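PDB 6NLR: histidinol-phosphatase from Listeria monocytogenes serotype 4b str. H7858, which probably catalyses the hydrolysis of L-histidinol phosphate to L-histidinol in histidine biosynthesis, at a trinuclear metal centre of a PHP-type phosphatase. Local coordinates for residues 91-96 against 117-122; 107-112 against 172-177; 159-164 against 204-209. All blocks are in the same frame, centred on the assembly; numbering follows the deposited sequence.

Contact 1 (91-96 against 117-122); sequences GFEVDY and DGVLSL. With MN (manganese (II) ion), chain E; CO (cobalt (II) ion), chain F.
Glu93 and Ser121 meet on two neighbouring parallel strands of the PHP barrel, 91-95 and 117-121, joined in the chain by helix 101-111 as a beta-alpha-beta unit and inclined by 15°. The Glu93 carboxylate bridges two metals: OE2 binds the manganese ion at 2.1 Å and OE1 the cobalt ion at 2.2 Å. Its side chain reaches them fully extended, CG anti to the backbone N (chi1 -171°). Ser121 OG donates to the anti lone pair of Glu93 OE2 at 2.8 Å, so that oxygen is gripped by a metal and a hydroxyl, which should limit rotation of the carboxylate. His123 and His181 join the manganese shell, and His6, His8 and Asp258 the cobalt shell. Asp95, on the same side of the sheet, bonds through OD1 to His123 ND1, a second-shell contact to a manganese ligand.

Backbone bonds tie the strands together: Val119 N to Phe92 O, Val94 N to Val119 O (2.8 Å), Ser121 N to Val94 O (174° at the hydrogen) and Tyr96 N to Ser121 O. At the other end a water accepts from Phe92 N and donates to Asp117 O. On the opposite side of the sheet Val94 CG1 and Leu120 CD1 meet at 4.1 Å. Past the strand bonds, Tyr96 CB lies 4.0 Å from Leu120 CD1, and Leu122 CD1 comes to the edge of the Tyr96 ring. Metal ligands gathered on and just beyond the barrel strands are characteristic of the trinuclear PHP active site.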
# COMPACT_ATOMS: atom_id res chain seq x y z
N GLY A 91 4.28 1.47 12.45
CA GLY A 91 4.68 0.24 11.77
C GLY A 91 5.22 0.55 10.40
O GLY A 91 5.81 1.64 10.21
N PHE A 92 5.07 -0.40 9.49
CA PHE A 92 5.60 -0.28 8.12
C PHE A 92 4.52 -0.62 7.11
O PHE A 92 3.64 -1.47 7.38
CB PHE A 92 6.77 -1.25 7.94
CG PHE A 92 7.92 -0.96 8.85
CD1 PHE A 92 8.77 0.11 8.60
CD2 PHE A 92 8.13 -1.73 9.98
CE1 PHE A 92 9.83 0.40 9.46
CE2 PHE A 92 9.21 -1.46 10.82
CZ PHE A 92 10.05 -0.40 10.55
N GLU A 93 4.63 0.02 5.95
CA GLU A 93 4.13 -0.51 4.68
C GLU A 93 5.23 -1.45 4.18
O GLU A 93 6.30 -0.96 3.73
CB GLU A 93 3.80 0.57 3.66
CG GLU A 93 3.07 -0.01 2.46
CD GLU A 93 2.70 0.99 1.38
OE1 GLU A 93 3.04 2.18 1.56
OE2 GLU A 93 2.07 0.57 0.38
N VAL A 94 4.98 -2.75 4.34
CA VAL A 94 5.95 -3.82 4.02
C VAL A 94 5.72 -4.23 2.57
O VAL A 94 4.60 -4.61 2.22
CB VAL A 94 5.79 -4.99 5.00
CG1 VAL A 94 6.80 -6.08 4.71
CG2 VAL A 94 5.90 -4.51 6.44
N ASP A 95 6.76 -4.15 1.75
CA ASP A 95 6.73 -4.72 0.38
C ASP A 95 6.62 -6.24 0.49
O ASP A 95 7.44 -6.85 1.23
CB ASP A 95 7.96 -4.31 -0.43
CG ASP A 95 7.78 -2.96 -1.07
OD1 ASP A 95 7.19 -2.91 -2.19
OD2 ASP A 95 8.15 -1.98 -0.42
N TYR A 96 5.65 -6.82 -0.21
CA TYR A 96 5.70 -8.24 -0.58
C TYR A 96 6.65 -8.34 -1.79
O TYR A 96 6.34 -7.79 -2.88
CB TYR A 96 4.32 -8.85 -0.83
CG TYR A 96 4.43 -10.32 -1.10
CD1 TYR A 96 4.80 -11.19 -0.08
CD2 TYR A 96 4.29 -10.83 -2.37
CE1 TYR A 96 4.99 -12.54 -0.32
CE2 TYR A 96 4.45 -12.19 -2.62
CZ TYR A 96 4.80 -13.04 -1.59
OH TYR A 96 4.97 -14.35 -1.84
N ASP A 117 0.95 -1.69 14.10
CA ASP A 117 0.07 -1.78 12.90
C ASP A 117 0.97 -2.07 11.71
O ASP A 117 2.22 -2.11 11.87
CB ASP A 117 -0.78 -0.52 12.72
CG ASP A 117 -2.02 -0.67 11.86
OD1 ASP A 117 -2.36 -1.82 11.47
OD2 ASP A 117 -2.68 0.39 11.57
N GLY A 118 0.36 -2.29 10.56
CA GLY A 118 1.12 -2.67 9.36
C GLY A 118 0.21 -2.81 8.17
O GLY A 118 -0.98 -3.08 8.36
N VAL A 119 0.79 -2.60 6.99
CA VAL A 119 0.15 -2.85 5.69
C VAL A 119 1.13 -3.70 4.88
O VAL A 119 2.35 -3.40 4.90
CB VAL A 119 -0.20 -1.51 5.01
CG1 VAL A 119 -0.74 -1.73 3.62
CG2 VAL A 119 -1.22 -0.72 5.83
N LEU A 120 0.64 -4.74 4.23
CA LEU A 120 1.46 -5.54 3.29
C LEU A 120 1.01 -5.16 1.89
O LEU A 120 -0.18 -5.36 1.58
CB LEU A 120 1.27 -7.02 3.57
CG LEU A 120 2.08 -7.96 2.69
CD1 LEU A 120 3.56 -7.82 2.98
CD2 LEU A 120 1.62 -9.41 2.89
N SER A 121 1.93 -4.63 1.10
CA SER A 121 1.66 -4.02 -0.22
C SER A 121 2.53 -4.69 -1.30
O SER A 121 3.74 -4.88 -1.07
CB SER A 121 1.91 -2.55 -0.19
OG SER A 121 0.92 -1.92 0.60
N LEU A 122 1.94 -4.93 -2.45
CA LEU A 122 2.68 -5.34 -3.68
C LEU A 122 2.94 -4.10 -4.56
O LEU A 122 1.95 -3.48 -5.05
CB LEU A 122 1.85 -6.40 -4.40
CG LEU A 122 2.52 -7.00 -5.63
CD1 LEU A 122 3.70 -7.88 -5.23
CD2 LEU A 122 1.51 -7.76 -6.45
MN MN E . 1.94 1.42 -1.51
CO CO F . 1.77 3.87 1.10
O HOH W 1 4.57 -3.15 10.63
O HOH W 2 1.49 2.31 -3.61
O HOH W 3 1.06 2.75 -0.67

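Contact 2 (107-112 against 172-177); sequences FLNEYG and GLFKPR
Phe174 packs its side chain against Leu108 and Gly112, near the C-terminal end of helix 101-111, and van der Waals packing dominates the contact. With CG anti to its own carbonyl carbon (chi1 -60°), the ring lies beside Gly112, whose C sits over one face, 3.6 Å from Phe174 CD1. Phe174 CB rests 3.6 Å from Leu108 O, the carbonyl that accepts the helical bond from Gly112 N. One turn back, Leu108 points toward the loop: its CD1 touches Lys175 CA at 3.9 Å and Pro176 CD at 4.2 Å, and its CD2 lies 3.7 Å from Phe174 O.

Polar contact across the segments is indirect. Asn109 ND2 stands at the edge of the Phe174 ring, 4.1 Å from CD2, with amide and ring planes 76° apart. A water accepts from Leu173 N at 2.9 Å and, weakly, from Asn109 ND2. Within the loop, Gly172 to Lys175 form a type I turn that presents Phe174 to the helix, while Lys175 points away with its chain extended, NZ hydrogen-bonded to the carbonyls of Ala169 and Ser166 and to Tyr219 OH.

Together these groups pack the loop leading to strand 178-179 against the C-terminal end of the helix in a beta-alpha-beta crossover, on the outside of the PHP barrel.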
# COMPACT_ATOMS: atom_id res chain seq x y z
N PHE A 107 13.08 -9.68 8.52
CA PHE A 107 12.89 -8.24 8.84
C PHE A 107 11.74 -8.12 9.87
O PHE A 107 11.89 -7.43 10.90
CB PHE A 107 12.62 -7.42 7.58
CG PHE A 107 12.22 -6.00 7.88
CD1 PHE A 107 13.18 -5.02 8.07
CD2 PHE A 107 10.89 -5.66 8.05
CE1 PHE A 107 12.81 -3.72 8.40
CE2 PHE A 107 10.52 -4.36 8.35
CZ PHE A 107 11.49 -3.40 8.54
N LEU A 108 10.62 -8.78 9.59
CA LEU A 108 9.42 -8.69 10.47
C LEU A 108 9.72 -9.34 11.82
O LEU A 108 9.29 -8.76 12.84
CB LEU A 108 8.25 -9.36 9.75
CG LEU A 108 7.69 -8.59 8.56
CD1 LEU A 108 6.68 -9.44 7.80
CD2 LEU A 108 7.03 -7.32 9.05
N ASN A 109 10.41 -10.48 11.86
CA ASN A 109 10.79 -11.11 13.15
C ASN A 109 11.70 -10.16 13.94
O ASN A 109 11.56 -10.11 15.16
CB ASN A 109 11.43 -12.50 12.98
CG ASN A 109 10.43 -13.56 12.55
OD1 ASN A 109 10.83 -14.61 12.06
ND2 ASN A 109 9.14 -13.34 12.75
N GLU A 110 12.59 -9.41 13.29
CA GLU A 110 13.51 -8.50 14.03
C GLU A 110 12.77 -7.24 14.51
O GLU A 110 12.90 -6.90 15.67
CB GLU A 110 14.74 -8.13 13.21
CG GLU A 110 15.67 -7.18 13.95
CD GLU A 110 17.08 -7.05 13.40
OE1 GLU A 110 17.33 -7.52 12.27
OE2 GLU A 110 17.94 -6.47 14.11
N TYR A 111 12.04 -6.54 13.65
CA TYR A 111 11.49 -5.19 13.95
C TYR A 111 10.00 -5.24 14.31
O TYR A 111 9.51 -4.28 14.93
CB TYR A 111 11.76 -4.25 12.77
CG TYR A 111 13.23 -4.02 12.56
CD1 TYR A 111 13.95 -3.17 13.39
CD2 TYR A 111 13.92 -4.70 11.57
CE1 TYR A 111 15.31 -2.99 13.23
CE2 TYR A 111 15.28 -4.53 11.40
CZ TYR A 111 15.98 -3.67 12.22
OH TYR A 111 17.32 -3.52 12.02
N GLY A 112 9.32 -6.34 14.01
CA GLY A 112 7.89 -6.51 14.31
C GLY A 112 7.54 -6.14 15.75
O GLY A 112 6.54 -5.48 15.97
N GLY A 172 5.65 -15.01 9.16
CA GLY A 172 5.79 -15.13 10.62
C GLY A 172 4.69 -14.37 11.37
O GLY A 172 3.75 -13.86 10.73
N LEU A 173 4.85 -14.25 12.68
CA LEU A 173 3.83 -13.74 13.62
C LEU A 173 3.54 -12.26 13.32
O LEU A 173 2.40 -11.84 13.56
CB LEU A 173 4.37 -13.91 15.04
CG LEU A 173 3.51 -13.35 16.16
CD1 LEU A 173 2.08 -13.91 16.11
CD2 LEU A 173 4.16 -13.68 17.49
N PHE A 174 4.53 -11.50 12.86
CA PHE A 174 4.43 -10.02 12.72
C PHE A 174 4.03 -9.62 11.29
O PHE A 174 4.04 -8.43 11.00
CB PHE A 174 5.74 -9.38 13.18
CG PHE A 174 6.05 -9.68 14.62
CD1 PHE A 174 5.38 -9.02 15.65
CD2 PHE A 174 6.99 -10.65 14.96
CE1 PHE A 174 5.67 -9.31 16.98
CE2 PHE A 174 7.28 -10.93 16.29
CZ PHE A 174 6.61 -10.27 17.29
N LYS A 175 3.65 -10.58 10.42
CA LYS A 175 3.07 -10.26 9.10
C LYS A 175 1.89 -9.31 9.30
O LYS A 175 1.02 -9.54 10.13
CB LYS A 175 2.59 -11.52 8.37
CG LYS A 175 2.08 -11.28 6.97
CD LYS A 175 1.46 -12.50 6.40
CE LYS A 175 0.87 -12.25 5.02
NZ LYS A 175 0.21 -13.47 4.50
N PRO A 176 1.84 -8.18 8.57
CA PRO A 176 0.65 -7.35 8.57
C PRO A 176 -0.59 -8.16 8.18
O PRO A 176 -0.47 -9.11 7.41
CB PRO A 176 0.93 -6.32 7.47
CG PRO A 176 2.44 -6.24 7.47
CD PRO A 176 2.92 -7.65 7.74
N ARG A 177 -1.75 -7.76 8.69
CA ARG A 177 -3.04 -8.41 8.37
C ARG A 177 -3.91 -7.50 7.51
O ARG A 177 -5.07 -7.88 7.24
CB ARG A 177 -3.70 -8.80 9.69
CG ARG A 177 -2.86 -9.86 10.40
CD ARG A 177 -3.60 -10.48 11.52
NE ARG A 177 -2.75 -11.43 12.23
CZ ARG A 177 -3.00 -11.83 13.47
NH1 ARG A 177 -4.05 -11.34 14.10
NH2 ARG A 177 -2.20 -12.71 14.07
O HOH W 4 7.44 -15.09 13.53

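Contact 3 (159-164 against 204-209); sequences YLEGVK and MEKFRV
Lys206 NZ, hydrogen-bonded to Leu157 O, reaches from helix 201-217 across to helix 152-168, where Glu161 OE1 lies 4.0 Å away in a long salt bridge. The two helices are neighbours on the outside of the PHP barrel and run nearly parallel: their facing segments are inclined by 7°, with axes 10.2 Å apart. Lys206 bends at chi2 and again at chi4, and the closer approach to the acid is made by its methylene CE, 3.4 Å from Glu161 OE1. The part of the chain nearer the backbone is apolar in its contacts: CB lies 4.1 Å from Leu160 CD1, and CD is near Leu160 CB.

On the buried side of the contact, Leu160 crosses the Phe207 side chain at about a right angle and sets both methyls against the ring. CD1 stands over the face, 4.0 Å from the ring centroid and 17° off its normal, a CH-pi contact; CD2 lies over the same ring near CE1, at 3.7 Å. Val203 and Ile210 of helix 201-217 also touch Leu160, and Ile242 of helix 240-248 reaches Phe207.

Further along, Lys164 is extended as far as CE, then turns at chi4 (-77°), and its NZ forms a salt bridge with Glu168 of its own helix. The aliphatic part of that chain crosses Val209 obliquely, Lys164 CE meeting Val209 CG1 at 3.6 Å.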
# COMPACT_ATOMS: atom_id res chain seq x y z
N TYR A 159 -0.62 -9.10 -11.63
CA TYR A 159 -0.68 -8.28 -10.39
C TYR A 159 -1.51 -9.02 -9.33
O TYR A 159 -1.03 -9.20 -8.17
CB TYR A 159 -1.24 -6.89 -10.70
CG TYR A 159 -1.63 -6.13 -9.46
CD1 TYR A 159 -0.66 -5.50 -8.68
CD2 TYR A 159 -2.95 -6.10 -9.04
CE1 TYR A 159 -1.01 -4.83 -7.52
CE2 TYR A 159 -3.32 -5.40 -7.91
CZ TYR A 159 -2.35 -4.79 -7.13
OH TYR A 159 -2.73 -4.12 -5.99
N LEU A 160 -2.71 -9.47 -9.70
CA LEU A 160 -3.61 -10.14 -8.73
C LEU A 160 -3.00 -11.47 -8.28
O LEU A 160 -3.24 -11.85 -7.12
CB LEU A 160 -5.01 -10.31 -9.34
CG LEU A 160 -5.75 -9.00 -9.56
CD1 LEU A 160 -7.08 -9.24 -10.25
CD2 LEU A 160 -5.96 -8.26 -8.27
N GLU A 161 -2.25 -12.17 -9.13
CA GLU A 161 -1.55 -13.41 -8.71
C GLU A 161 -0.55 -13.04 -7.60
O GLU A 161 -0.46 -13.78 -6.60
CB GLU A 161 -0.86 -14.11 -9.88
CG GLU A 161 -0.03 -15.33 -9.45
CD GLU A 161 -0.81 -16.41 -8.70
OE1 GLU A 161 -2.04 -16.59 -9.00
OE2 GLU A 161 -0.22 -17.05 -7.79
N GLY A 162 0.17 -11.91 -7.75
CA GLY A 162 1.10 -11.40 -6.72
C GLY A 162 0.37 -11.09 -5.41
O GLY A 162 0.90 -11.41 -4.33
N VAL A 163 -0.79 -10.44 -5.50
CA VAL A 163 -1.62 -10.09 -4.32
C VAL A 163 -2.01 -11.38 -3.60
O VAL A 163 -1.85 -11.46 -2.39
CB VAL A 163 -2.85 -9.26 -4.72
CG1 VAL A 163 -3.81 -9.07 -3.55
CG2 VAL A 163 -2.44 -7.91 -5.32
N LYS A 164 -2.48 -12.38 -4.35
CA LYS A 164 -2.88 -13.69 -3.82
C LYS A 164 -1.69 -14.33 -3.08
O LYS A 164 -1.87 -14.82 -1.96
CB LYS A 164 -3.41 -14.56 -4.96
CG LYS A 164 -3.86 -15.96 -4.56
CD LYS A 164 -4.51 -16.69 -5.71
CE LYS A 164 -5.02 -18.07 -5.34
NZ LYS A 164 -3.91 -19.05 -5.27
N MSE A 204 -12.48 -10.71 -12.55
CA MSE A 204 -13.49 -10.72 -11.50
C MSE A 204 -13.38 -12.00 -10.66
O MSE A 204 -13.52 -11.94 -9.44
CB MSE A 204 -14.90 -10.58 -12.07
CG MSE A 204 -15.28 -9.16 -12.44
SE MSE A 204 -14.89 -7.84 -11.00
CE MSE A 204 -15.71 -8.63 -9.40
N GLU A 205 -13.15 -13.13 -11.32
CA GLU A 205 -13.01 -14.41 -10.65
C GLU A 205 -11.77 -14.40 -9.74
O GLU A 205 -11.86 -14.89 -8.59
CB GLU A 205 -12.92 -15.55 -11.68
CG GLU A 205 -12.76 -16.93 -11.07
CD GLU A 205 -13.81 -17.36 -10.04
OE1 GLU A 205 -14.95 -16.83 -10.09
OE2 GLU A 205 -13.50 -18.22 -9.19
N LYS A 206 -10.68 -13.81 -10.22
CA LYS A 206 -9.43 -13.67 -9.43
C LYS A 206 -9.71 -12.82 -8.18
O LYS A 206 -9.20 -13.17 -7.10
CB LYS A 206 -8.31 -13.10 -10.29
CG LYS A 206 -7.21 -14.10 -10.65
CD LYS A 206 -6.15 -14.29 -9.57
CE LYS A 206 -4.90 -14.99 -10.06
NZ LYS A 206 -4.43 -14.46 -11.37
N PHE A 207 -10.47 -11.72 -8.31
CA PHE A 207 -10.85 -10.90 -7.14
C PHE A 207 -11.68 -11.75 -6.15
O PHE A 207 -11.46 -11.65 -4.94
CB PHE A 207 -11.58 -9.62 -7.56
CG PHE A 207 -10.67 -8.45 -7.83
CD1 PHE A 207 -9.88 -7.89 -6.83
CD2 PHE A 207 -10.67 -7.84 -9.08
CE1 PHE A 207 -9.10 -6.77 -7.07
CE2 PHE A 207 -9.89 -6.72 -9.32
CZ PHE A 207 -9.10 -6.19 -8.32
N ARG A 208 -12.59 -12.59 -6.64
CA ARG A 208 -13.47 -13.40 -5.76
C ARG A 208 -12.60 -14.38 -4.97
O ARG A 208 -12.83 -14.51 -3.75
CB ARG A 208 -14.56 -14.14 -6.55
CG ARG A 208 -15.71 -13.22 -6.95
CD ARG A 208 -16.97 -13.92 -7.40
NE ARG A 208 -16.70 -14.65 -8.62
CZ ARG A 208 -16.85 -14.18 -9.86
NH1 ARG A 208 -17.29 -12.95 -10.09
NH2 ARG A 208 -16.54 -14.95 -10.90
N VAL A 209 -11.63 -15.00 -5.63
CA VAL A 209 -10.70 -15.98 -4.99
C VAL A 209 -9.91 -15.22 -3.91
O VAL A 209 -9.83 -15.73 -2.77
CB VAL A 209 -9.78 -16.65 -6.04
CG1 VAL A 209 -8.59 -17.37 -5.40
CG2 VAL A 209 -10.58 -17.63 -6.89

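Overall arrangement
Contact 1 is the buried core, and contacts 2 and 3 belong to the partly buried layer outside the barrel. Contacts 1 and 2 share one beta-alpha-beta unit: the helix end in contact 2 belongs to the connection between the strands of contact 1, and Pro176 packs on Leu120; the centres of the two contacts are about 10 Å apart. Contact 3 touches contact 1 through Leu122 against Tyr159 and Gly162. Contacts 2 and 3 do not touch; their nearest atoms are about 7 Å apart. Chemistry follows position: backbone bonds and metal ligation at the centre, a ring against a helix end with one water in contact 2, and methyl-on-ring packing bordered by lysines in contact 3.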